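Local coordinates for protein triphenylmethane reductase (Citrobacter sp., PDB 2JL1) that binds NADP and probably uses it to reduce triphenylmethane dyes, at residues A[10-15]-A[173-178]; A[71-76]-A[103-108]; A[137-142]-A[195-200]. All coordinates share one frame; numbering follows the deposited sequence.

Contact 1: A[10-15]-A[173-178]; sequences GQLGGL and VTRNEL. With NAP (NADP nicotinamide-adenine-dinucleotide phosphate), chain B.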
# COMPACT_ATOMS: atom_id res chain seq x y z
N GLY A 10 -1.28 -22.74 -9.88
CA GLY A 10 -1.50 -21.80 -10.98
C GLY A 10 -0.41 -21.94 -12.02
O GLY A 10 0.54 -22.71 -11.84
N GLN A 11 -0.54 -21.18 -13.11
CA GLN A 11 0.37 -21.36 -14.24
C GLN A 11 1.77 -20.90 -13.86
O GLN A 11 2.74 -21.65 -14.03
CB GLN A 11 -0.17 -20.66 -15.51
CG GLN A 11 -1.61 -21.12 -15.83
CD GLN A 11 -2.18 -20.48 -17.08
OE1 GLN A 11 -1.82 -20.86 -18.19
NE2 GLN A 11 -3.08 -19.51 -16.90
N LEU A 12 1.88 -19.71 -13.27
CA LEU A 12 3.20 -19.20 -12.90
C LEU A 12 3.83 -20.05 -11.80
O LEU A 12 5.00 -20.39 -11.90
CB LEU A 12 3.12 -17.73 -12.45
CG LEU A 12 4.45 -17.00 -12.18
CD1 LEU A 12 5.18 -16.67 -13.49
CD2 LEU A 12 4.18 -15.69 -11.39
N GLY A 13 3.05 -20.34 -10.76
CA GLY A 13 3.49 -21.14 -9.60
C GLY A 13 3.99 -22.53 -9.96
O GLY A 13 5.01 -22.98 -9.43
N GLY A 14 3.28 -23.21 -10.86
CA GLY A 14 3.67 -24.55 -11.34
C GLY A 14 4.99 -24.49 -12.08
O GLY A 14 5.83 -25.36 -11.91
N LEU A 15 5.19 -23.44 -12.88
CA LEU A 15 6.46 -23.26 -13.59
C LEU A 15 7.63 -22.91 -12.64
O LEU A 15 8.76 -23.31 -12.88
CB LEU A 15 6.33 -22.22 -14.71
CG LEU A 15 5.52 -22.53 -15.97
CD1 LEU A 15 5.23 -21.22 -16.76
CD2 LEU A 15 6.24 -23.54 -16.86
N VAL A 173 7.03 -10.51 -21.18
CA VAL A 173 7.91 -11.68 -21.19
C VAL A 173 7.07 -12.89 -20.79
O VAL A 173 6.06 -12.75 -20.10
CB VAL A 173 9.12 -11.52 -20.24
CG1 VAL A 173 10.13 -10.47 -20.75
CG2 VAL A 173 8.65 -11.16 -18.86
N THR A 174 7.49 -14.08 -21.21
CA THR A 174 6.72 -15.31 -20.97
C THR A 174 6.68 -15.65 -19.46
O THR A 174 7.60 -15.32 -18.70
CB THR A 174 7.28 -16.50 -21.74
OG1 THR A 174 8.61 -16.77 -21.30
CG2 THR A 174 7.30 -16.25 -23.30
N ARG A 175 5.61 -16.30 -19.03
CA ARG A 175 5.51 -16.84 -17.65
C ARG A 175 6.70 -17.71 -17.35
O ARG A 175 7.21 -17.69 -16.23
CB ARG A 175 4.29 -17.72 -17.50
CG ARG A 175 3.04 -17.01 -17.20
CD ARG A 175 2.00 -18.02 -16.77
NE ARG A 175 0.70 -17.38 -16.91
CZ ARG A 175 -0.08 -17.52 -17.97
NH1 ARG A 175 0.30 -18.33 -18.96
NH2 ARG A 175 -1.24 -16.89 -18.03
N ASN A 176 7.12 -18.49 -18.34
CA ASN A 176 8.26 -19.38 -18.17
C ASN A 176 9.51 -18.65 -17.74
O ASN A 176 10.15 -19.04 -16.77
CB ASN A 176 8.53 -20.21 -19.42
CG ASN A 176 9.67 -21.14 -19.23
OD1 ASN A 176 10.68 -21.06 -19.93
ND2 ASN A 176 9.56 -22.01 -18.24
N GLU A 177 9.85 -17.56 -18.42
CA GLU A 177 11.04 -16.77 -18.07
C GLU A 177 10.89 -16.03 -16.76
O GLU A 177 11.85 -15.90 -16.02
CB GLU A 177 11.43 -15.80 -19.18
CG GLU A 177 11.84 -16.49 -20.47
CD GLU A 177 12.20 -15.53 -21.57
OE1 GLU A 177 11.36 -14.67 -21.96
OE2 GLU A 177 13.31 -15.69 -22.08
N LEU A 178 9.69 -15.54 -16.46
CA LEU A 178 9.44 -14.90 -15.16
C LEU A 178 9.56 -15.92 -14.03
O LEU A 178 10.06 -15.60 -12.95
CB LEU A 178 8.07 -14.26 -15.13
CG LEU A 178 7.96 -13.09 -16.10
CD1 LEU A 178 6.47 -12.70 -16.31
CD2 LEU A 178 8.85 -11.93 -15.62
PA NAP B . -3.32 -18.33 -12.37
O1A NAP B . -4.69 -17.81 -12.66
O2A NAP B . -2.91 -19.50 -13.18
O5B NAP B . -3.14 -18.66 -10.82
C5B NAP B . -3.69 -17.90 -9.77
C4B NAP B . -3.39 -18.71 -8.52
O4B NAP B . -3.90 -18.06 -7.36
C3B NAP B . -4.09 -20.07 -8.64
O3B NAP B . -3.19 -21.08 -8.27
C2B NAP B . -5.20 -20.00 -7.63
O2B NAP B . -5.38 -21.23 -7.01
C1B NAP B . -4.62 -19.02 -6.62
N9A NAP B . -5.70 -18.48 -5.79
C8A NAP B . -6.87 -17.88 -6.20
N7A NAP B . -7.57 -17.54 -5.09
C5A NAP B . -6.87 -17.94 -4.00
C6A NAP B . -7.13 -17.85 -2.63
N6A NAP B . -8.25 -17.30 -2.17
N1A NAP B . -6.20 -18.36 -1.74
C2A NAP B . -5.05 -18.95 -2.20
N3A NAP B . -4.79 -19.03 -3.55
C4A NAP B . -5.70 -18.53 -4.43
O3 NAP B . -2.29 -17.09 -12.62
PN NAP B . -0.82 -17.07 -13.28
O1N NAP B . -0.05 -18.15 -12.64
O2N NAP B . -0.96 -17.03 -14.76
O5D NAP B . -0.23 -15.65 -12.71
C5D NAP B . 0.05 -15.50 -11.32
C4D NAP B . -0.42 -14.16 -10.73
O4D NAP B . 0.09 -13.10 -11.51
C3D NAP B . -1.94 -14.00 -10.75
O3D NAP B . -2.60 -14.43 -9.59
C2D NAP B . -2.16 -12.52 -11.00
O2D NAP B . -2.25 -11.75 -9.82
C1D NAP B . -0.90 -12.10 -11.72
N1N NAP B . -1.23 -11.90 -13.14
C2N NAP B . -0.29 -11.27 -13.90
C3N NAP B . -0.55 -11.01 -15.21
C7N NAP B . 0.45 -10.32 -16.04
O7N NAP B . 0.15 -10.20 -17.43
N7N NAP B . 1.53 -9.82 -15.42
C4N NAP B . -1.74 -11.47 -15.81
C5N NAP B . -2.64 -12.18 -15.05
C6N NAP B . -2.39 -12.35 -13.68
P2B NAP B . -6.49 -22.28 -7.51
O1X NAP B . -5.78 -23.29 -8.40
O2X NAP B . -7.61 -21.62 -8.30
O3X NAP B . -7.03 -22.93 -6.25
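Gln11, Leu12 and Arg175 meet around the pyrophosphate of NADP, in the dinucleotide-binding site of a Rossmann fold. The amide of Gln11 lies over one face of the Arg175 guanidinium. Its CD sits 3.6 Å above the guanidinium plane, over the centre, and the two planes are 32° apart. Gln11 OE1 comes to 3.4 Å from Arg175 NH1, but the angle is too poor for a hydrogen bond. Lower down the chains, Gln11 CB packs on Arg175 CD at 3.6 Å.

Arg175 is extended from CG to NE, which brings NE to the cofactor. NE donates to NAP O2N at 2.7 Å, with a bent angle of 134° at the hydrogen. The positive charge probably offsets part of the phosphate charge. Two further phosphate bonds come from the start of helix 11-20, which follows Gly10 at the N-cap. This is the glycine-rich turn of the Rossmann fold. Gln11 N donates to NAP O2A at 2.9 Å, and Leu12 N to NAP O1N at 2.6 Å. The helix end would add a favourable dipole here.

Behind the phosphates the contact is mostly apolar. Leu12 CD1 lies 3.6 Å from Arg175 O and also touches Leu178 CB. Leu15 CD1 packs against Arg175 CB at 3.7 Å, the two side chains crossing at about a right angle. Tyr143, which also binds NADP, touches Leu12, Arg175 and Leu178.

Contact 2: A[71-76]-A[103-108]; sequences LFISGP and AYTGYA. With NAP (NADP nicotinamide-adenine-dinucleotide phosphate), chain B.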
# COMPACT_ATOMS: atom_id res chain seq x y z
N LEU A 71 7.88 -17.43 -1.59
CA LEU A 71 7.49 -16.73 -2.83
C LEU A 71 5.99 -16.50 -2.78
O LEU A 71 5.19 -17.44 -2.91
CB LEU A 71 7.93 -17.48 -4.09
CG LEU A 71 7.48 -16.78 -5.40
CD1 LEU A 71 8.18 -15.41 -5.60
CD2 LEU A 71 7.68 -17.67 -6.60
N PHE A 72 5.62 -15.24 -2.58
CA PHE A 72 4.25 -14.80 -2.48
C PHE A 72 3.86 -14.42 -3.92
O PHE A 72 4.30 -13.41 -4.44
CB PHE A 72 4.23 -13.61 -1.51
CG PHE A 72 2.90 -12.89 -1.42
CD1 PHE A 72 1.75 -13.40 -2.03
CD2 PHE A 72 2.81 -11.70 -0.70
CE1 PHE A 72 0.54 -12.71 -1.96
CE2 PHE A 72 1.59 -11.02 -0.61
CZ PHE A 72 0.46 -11.54 -1.27
N ILE A 73 3.08 -15.28 -4.58
CA ILE A 73 2.59 -14.99 -5.93
C ILE A 73 1.25 -14.32 -5.75
O ILE A 73 0.41 -14.83 -5.01
CB ILE A 73 2.48 -16.28 -6.79
CG1 ILE A 73 3.88 -16.88 -7.04
CG2 ILE A 73 1.66 -16.00 -8.11
CD1 ILE A 73 3.87 -18.16 -7.87
N SER A 74 1.02 -13.18 -6.42
CA SER A 74 -0.20 -12.40 -6.20
C SER A 74 -1.46 -13.18 -6.55
O SER A 74 -1.43 -14.08 -7.38
CB SER A 74 -0.15 -11.06 -6.96
OG SER A 74 0.25 -11.24 -8.32
N GLY A 75 -2.58 -12.84 -5.90
CA GLY A 75 -3.84 -13.53 -6.19
C GLY A 75 -4.43 -13.13 -7.53
O GLY A 75 -3.98 -12.16 -8.13
N PRO A 76 -5.41 -13.92 -8.04
CA PRO A 76 -6.16 -13.57 -9.25
C PRO A 76 -6.88 -12.27 -8.99
O PRO A 76 -7.26 -11.99 -7.87
CB PRO A 76 -7.17 -14.71 -9.38
CG PRO A 76 -6.54 -15.87 -8.66
CD PRO A 76 -5.85 -15.22 -7.48
N ALA A 103 9.82 -13.02 -1.28
CA ALA A 103 9.77 -12.53 -2.67
C ALA A 103 8.31 -12.37 -3.06
O ALA A 103 7.50 -13.26 -2.76
CB ALA A 103 10.46 -13.50 -3.63
N TYR A 104 7.99 -11.28 -3.77
CA TYR A 104 6.62 -10.96 -4.15
C TYR A 104 6.54 -10.62 -5.67
O TYR A 104 7.32 -9.81 -6.17
CB TYR A 104 6.09 -9.78 -3.31
CG TYR A 104 4.73 -9.28 -3.80
CD1 TYR A 104 3.60 -10.11 -3.75
CD2 TYR A 104 4.60 -8.02 -4.37
CE1 TYR A 104 2.36 -9.68 -4.24
CE2 TYR A 104 3.36 -7.58 -4.87
CZ TYR A 104 2.27 -8.41 -4.80
OH TYR A 104 1.07 -7.98 -5.29
N THR A 105 5.61 -11.26 -6.38
CA THR A 105 5.39 -11.00 -7.80
C THR A 105 4.51 -9.76 -7.96
O THR A 105 3.26 -9.83 -7.87
CB THR A 105 4.70 -12.19 -8.52
OG1 THR A 105 3.45 -12.47 -7.90
CG2 THR A 105 5.61 -13.44 -8.47
N GLY A 106 5.18 -8.64 -8.21
CA GLY A 106 4.53 -7.33 -8.37
C GLY A 106 4.36 -7.03 -9.84
O GLY A 106 4.16 -7.93 -10.65
N TYR A 107 4.41 -5.75 -10.18
CA TYR A 107 4.12 -5.32 -11.55
C TYR A 107 5.15 -4.25 -11.88
O TYR A 107 5.36 -3.32 -11.09
CB TYR A 107 2.68 -4.82 -11.62
CG TYR A 107 2.23 -4.33 -12.98
CD1 TYR A 107 2.27 -5.17 -14.10
CD2 TYR A 107 1.73 -3.03 -13.13
CE1 TYR A 107 1.86 -4.73 -15.37
CE2 TYR A 107 1.30 -2.57 -14.41
CZ TYR A 107 1.36 -3.43 -15.52
OH TYR A 107 0.96 -3.01 -16.78
N ALA A 108 5.84 -4.42 -13.01
CA ALA A 108 6.95 -3.56 -13.41
C ALA A 108 6.45 -2.15 -13.62
O ALA A 108 5.34 -1.93 -14.14
CB ALA A 108 7.61 -4.08 -14.68
PA NAP B . -3.32 -18.33 -12.37
O1A NAP B . -4.69 -17.81 -12.66
O2A NAP B . -2.91 -19.50 -13.18
O5B NAP B . -3.14 -18.66 -10.82
C5B NAP B . -3.69 -17.90 -9.77
C4B NAP B . -3.39 -18.71 -8.52
O4B NAP B . -3.90 -18.06 -7.36
C3B NAP B . -4.09 -20.07 -8.64
O3B NAP B . -3.19 -21.08 -8.27
C2B NAP B . -5.20 -20.00 -7.63
O2B NAP B . -5.38 -21.23 -7.01
C1B NAP B . -4.62 -19.02 -6.62
N9A NAP B . -5.70 -18.48 -5.79
C8A NAP B . -6.87 -17.88 -6.20
N7A NAP B . -7.57 -17.54 -5.09
C5A NAP B . -6.87 -17.94 -4.00
C6A NAP B . -7.13 -17.85 -2.63
N6A NAP B . -8.25 -17.30 -2.17
N1A NAP B . -6.20 -18.36 -1.74
C2A NAP B . -5.05 -18.95 -2.20
N3A NAP B . -4.79 -19.03 -3.55
C4A NAP B . -5.70 -18.53 -4.43
O3 NAP B . -2.29 -17.09 -12.62
PN NAP B . -0.82 -17.07 -13.28
O1N NAP B . -0.05 -18.15 -12.64
O2N NAP B . -0.96 -17.03 -14.76
O5D NAP B . -0.23 -15.65 -12.71
C5D NAP B . 0.05 -15.50 -11.32
C4D NAP B . -0.42 -14.16 -10.73
O4D NAP B . 0.09 -13.10 -11.51
C3D NAP B . -1.94 -14.00 -10.75
O3D NAP B . -2.60 -14.43 -9.59
C2D NAP B . -2.16 -12.52 -11.00
O2D NAP B . -2.25 -11.75 -9.82
C1D NAP B . -0.90 -12.10 -11.72
N1N NAP B . -1.23 -11.90 -13.14
C2N NAP B . -0.29 -11.27 -13.90
C3N NAP B . -0.55 -11.01 -15.21
C7N NAP B . 0.45 -10.32 -16.04
O7N NAP B . 0.15 -10.20 -17.43
N7N NAP B . 1.53 -9.82 -15.42
C4N NAP B . -1.74 -11.47 -15.81
C5N NAP B . -2.64 -12.18 -15.05
C6N NAP B . -2.39 -12.35 -13.68
P2B NAP B . -6.49 -22.28 -7.51
O1X NAP B . -5.78 -23.29 -8.40
O2X NAP B . -7.61 -21.62 -8.30
O3X NAP B . -7.03 -22.93 -6.25
O HOH W 1 2.10 -10.20 -10.56
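Thr105 bonds to the other segment through its side chain as well as its backbone: its OG1 accepts a hydrogen bond from Ser74 N at 2.9 Å. The hydroxyl lies between the backbone N and the carbonyl carbon (chi1 59°), turned to the loop that leaves strand 69-72. OG1 also lies 3.3 Å from Ile73 CA. A water bridges the same two residues, bound to Ser74 OG and donating to Thr105 O.

The strands run parallel, with Leu71 beside Ala103 and Phe72 beside Tyr104. Phe72 N donates to Ala103 O at 2.7 Å, and Thr105 N donates to Phe72 O at 3.2 Å. On one face of the sheet, Leu71 CD1 rests on Ala103 CB at 3.6 Å. On the other, Phe72 and Tyr104 lie side by side and point the same way. The edge of Tyr104 is turned to the face of Phe72, with centroids 4.8 Å apart and planes at 53°. Tyr104 CD1 does the touching, above the Phe72 plane and offset toward the rim. Tyr104 OH lies beside Ser74 CB and is hydrogen-bonded to His121 ND1.

The loop then meets the ribose on the nicotinamide side of NADP. Ser74 O accepts from NAP O3D at 2.5 Å. Gly75 O lies very close to NAP O2D, and a bond this short is doubtful. Ile73 CG2 packs on NAP C5D at 3.6 Å. Strand 69-72, helix 80-96 and strand 101-107 form a beta-alpha-beta unit, and a cofactor loop at the C-terminal end of a parallel strand is characteristic of the Rossmann fold.

Contact 3: A[137-142]-A[195-200]; sequences FLRNAL and TYNLVS. With NAP (NADP nicotinamide-adenine-dinucleotide phosphate), chain B.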
# COMPACT_ATOMS: atom_id res chain seq x y z
N PHE A 137 11.35 -7.73 -4.63
CA PHE A 137 10.15 -7.41 -5.40
C PHE A 137 10.45 -7.75 -6.86
O PHE A 137 11.30 -7.14 -7.51
CB PHE A 137 9.77 -5.94 -5.21
CG PHE A 137 9.35 -5.62 -3.80
CD1 PHE A 137 9.59 -4.35 -3.27
CD2 PHE A 137 8.74 -6.58 -3.00
CE1 PHE A 137 9.19 -4.03 -1.98
CE2 PHE A 137 8.37 -6.26 -1.68
CZ PHE A 137 8.60 -4.99 -1.18
N LEU A 138 9.82 -8.82 -7.30
CA LEU A 138 9.95 -9.35 -8.63
C LEU A 138 8.84 -8.69 -9.42
O LEU A 138 7.70 -9.18 -9.47
CB LEU A 138 9.75 -10.89 -8.59
CG LEU A 138 10.77 -11.70 -7.76
CD1 LEU A 138 10.27 -13.14 -7.47
CD2 LEU A 138 12.14 -11.72 -8.44
N ARG A 139 9.14 -7.53 -10.00
CA ARG A 139 8.09 -6.74 -10.63
C ARG A 139 7.89 -7.22 -12.07
O ARG A 139 8.63 -6.82 -12.96
CB ARG A 139 8.45 -5.26 -10.60
CG ARG A 139 8.41 -4.63 -9.21
CD ARG A 139 8.59 -3.15 -9.34
NE ARG A 139 8.07 -2.42 -8.19
CZ ARG A 139 7.87 -1.10 -8.19
NH1 ARG A 139 8.18 -0.38 -9.27
NH2 ARG A 139 7.37 -0.48 -7.12
N ASN A 140 6.92 -8.09 -12.27
CA ASN A 140 6.78 -8.78 -13.56
C ASN A 140 6.13 -7.90 -14.61
O ASN A 140 5.25 -7.11 -14.29
CB ASN A 140 5.97 -10.08 -13.40
CG ASN A 140 6.75 -11.16 -12.66
OD1 ASN A 140 7.97 -11.07 -12.48
ND2 ASN A 140 6.03 -12.16 -12.18
N ALA A 141 6.56 -8.06 -15.86
CA ALA A 141 5.84 -7.55 -17.02
C ALA A 141 4.52 -8.29 -17.23
O ALA A 141 4.29 -9.37 -16.67
CB ALA A 141 6.71 -7.74 -18.28
N LEU A 142 3.64 -7.71 -18.05
CA LEU A 142 2.55 -8.48 -18.63
C LEU A 142 3.10 -9.76 -19.27
O LEU A 142 4.22 -9.76 -19.78
CB LEU A 142 1.83 -7.65 -19.68
CG LEU A 142 1.22 -6.32 -19.20
CD1 LEU A 142 0.68 -5.56 -20.44
CD2 LEU A 142 0.08 -6.60 -18.17
N THR A 195 14.55 -4.48 -5.73
CA THR A 195 13.41 -4.44 -6.63
C THR A 195 13.98 -4.68 -8.03
O THR A 195 14.99 -4.07 -8.41
CB THR A 195 12.63 -3.08 -6.54
OG1 THR A 195 12.14 -2.89 -5.20
CG2 THR A 195 11.44 -3.04 -7.49
N TYR A 196 13.35 -5.60 -8.78
CA TYR A 196 13.70 -5.83 -10.17
C TYR A 196 12.49 -5.54 -11.03
O TYR A 196 11.38 -5.95 -10.70
CB TYR A 196 14.16 -7.29 -10.40
CG TYR A 196 15.39 -7.63 -9.63
CD1 TYR A 196 16.61 -7.03 -9.93
CD2 TYR A 196 15.34 -8.52 -8.56
CE1 TYR A 196 17.78 -7.33 -9.17
CE2 TYR A 196 16.46 -8.82 -7.82
CZ TYR A 196 17.68 -8.23 -8.12
OH TYR A 196 18.78 -8.55 -7.38
N ASN A 197 12.68 -4.82 -12.13
CA ASN A 197 11.60 -4.66 -13.12
C ASN A 197 11.87 -5.68 -14.22
O ASN A 197 12.76 -5.51 -15.02
CB ASN A 197 11.53 -3.21 -13.63
CG ASN A 197 11.07 -2.22 -12.57
OD1 ASN A 197 9.87 -2.16 -12.20
ND2 ASN A 197 12.00 -1.41 -12.09
N LEU A 198 11.11 -6.78 -14.19
CA LEU A 198 11.36 -7.95 -15.01
C LEU A 198 10.56 -7.89 -16.31
O LEU A 198 9.44 -8.38 -16.41
CB LEU A 198 11.09 -9.25 -14.19
CG LEU A 198 11.90 -9.42 -12.89
CD1 LEU A 198 11.43 -10.64 -12.05
CD2 LEU A 198 13.43 -9.52 -13.17
N VAL A 199 11.18 -7.25 -17.31
CA VAL A 199 10.54 -6.98 -18.59
C VAL A 199 11.54 -7.26 -19.72
O VAL A 199 12.75 -7.53 -19.49
CB VAL A 199 10.06 -5.49 -18.69
CG1 VAL A 199 9.15 -5.10 -17.53
CG2 VAL A 199 11.24 -4.54 -18.76
N SER A 200 11.05 -7.16 -20.94
CA SER A 200 11.89 -7.39 -22.13
C SER A 200 12.65 -6.13 -22.49
O SER A 200 12.09 -5.05 -22.43
CB SER A 200 11.00 -7.73 -23.32
OG SER A 200 11.79 -8.06 -24.44
PA NAP B . -3.32 -18.33 -12.37
O1A NAP B . -4.69 -17.81 -12.66
O2A NAP B . -2.91 -19.50 -13.18
O5B NAP B . -3.14 -18.66 -10.82
C5B NAP B . -3.69 -17.90 -9.77
C4B NAP B . -3.39 -18.71 -8.52
O4B NAP B . -3.90 -18.06 -7.36
C3B NAP B . -4.09 -20.07 -8.64
O3B NAP B . -3.19 -21.08 -8.27
C2B NAP B . -5.20 -20.00 -7.63
O2B NAP B . -5.38 -21.23 -7.01
C1B NAP B . -4.62 -19.02 -6.62
N9A NAP B . -5.70 -18.48 -5.79
C8A NAP B . -6.87 -17.88 -6.20
N7A NAP B . -7.57 -17.54 -5.09
C5A NAP B . -6.87 -17.94 -4.00
C6A NAP B . -7.13 -17.85 -2.63
N6A NAP B . -8.25 -17.30 -2.17
N1A NAP B . -6.20 -18.36 -1.74
C2A NAP B . -5.05 -18.95 -2.20
N3A NAP B . -4.79 -19.03 -3.55
C4A NAP B . -5.70 -18.53 -4.43
O3 NAP B . -2.29 -17.09 -12.62
PN NAP B . -0.82 -17.07 -13.28
O1N NAP B . -0.05 -18.15 -12.64
O2N NAP B . -0.96 -17.03 -14.76
O5D NAP B . -0.23 -15.65 -12.71
C5D NAP B . 0.05 -15.50 -11.32
C4D NAP B . -0.42 -14.16 -10.73
O4D NAP B . 0.09 -13.10 -11.51
C3D NAP B . -1.94 -14.00 -10.75
O3D NAP B . -2.60 -14.43 -9.59
C2D NAP B . -2.16 -12.52 -11.00
O2D NAP B . -2.25 -11.75 -9.82
C1D NAP B . -0.90 -12.10 -11.72
N1N NAP B . -1.23 -11.90 -13.14
C2N NAP B . -0.29 -11.27 -13.90
C3N NAP B . -0.55 -11.01 -15.21
C7N NAP B . 0.45 -10.32 -16.04
O7N NAP B . 0.15 -10.20 -17.43
N7N NAP B . 1.53 -9.82 -15.42
C4N NAP B . -1.74 -11.47 -15.81
C5N NAP B . -2.64 -12.18 -15.05
C6N NAP B . -2.39 -12.35 -13.68
P2B NAP B . -6.49 -22.28 -7.51
O1X NAP B . -5.78 -23.29 -8.40
O2X NAP B . -7.61 -21.62 -8.30
O3X NAP B . -7.03 -22.93 -6.25
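Phe137, Arg139 and Ala141 pair with Tyr196 and Leu198 through four backbone hydrogen bonds, between parallel strands 135-140 and 194-198 and the loop after the first. Tyr196 N donates to Phe137 O at 2.9 Å. Arg139 is bonded at both ends: its N donates to Tyr196 O at 2.8 Å, and its O accepts from Leu198 N. Ala141 N then donates to Leu198 O at 2.9 Å. Ala141 O in turn accepts from the nicotinamide amide, NAP N7N, at 3.1 Å.

Arg139, Thr195 and Asn197 share one face of the sheet. The Arg139 chain is extended from CG to NE and lies alongside Asn197. Asn197 OD1 is in plane at the edge of the guanidinium, and its closest approach to this side chain is at Arg139 CD, 3.3 Å. It accepts from Phe109 N. Thr195 CG2 packs on Arg139 CD at 3.4 Å. The Arg139 charge is met by salt bridges to Glu125 and Glu111.

On the opposite face, Leu138 CD2 meets Leu198 CD1 at 3.8 Å. The same CD1 approaches Asn140 OD1, and Leu178 of helix 175-186 covers both Asn140 and Leu198. Beyond the strands, Ala141 CB touches Val199 CG1 at 3.7 Å.

The sheet pairing probably helps to position Ala141 O for the carboxamide of the nicotinamide ring, and the two glutamates probably offset the charge of the buried arginine.

In the fold
All three contacts touch NADP, each at a different part. Contact 1 is partly buried and lies at the pyrophosphate, where one helix start supplies backbone N-H groups and the other an arginine side chain. Contacts 2 and 3 are buried and belong to the same seven-stranded parallel sheet. Strands 101-107 and 135-140 are neighbours in it, so Tyr104 and Gly106 pair with Leu138. Both rely on backbone bonds, but contact 2 offers a carbonyl to a ribose and contact 3 offers one to the carboxamide. Contact 1 packs on this sheet: Leu12 meets Ile73 and Thr105, and the Val173 backbone bonds to Leu142. Contact 3 includes strand 194-198, the outermost on its side within the chain.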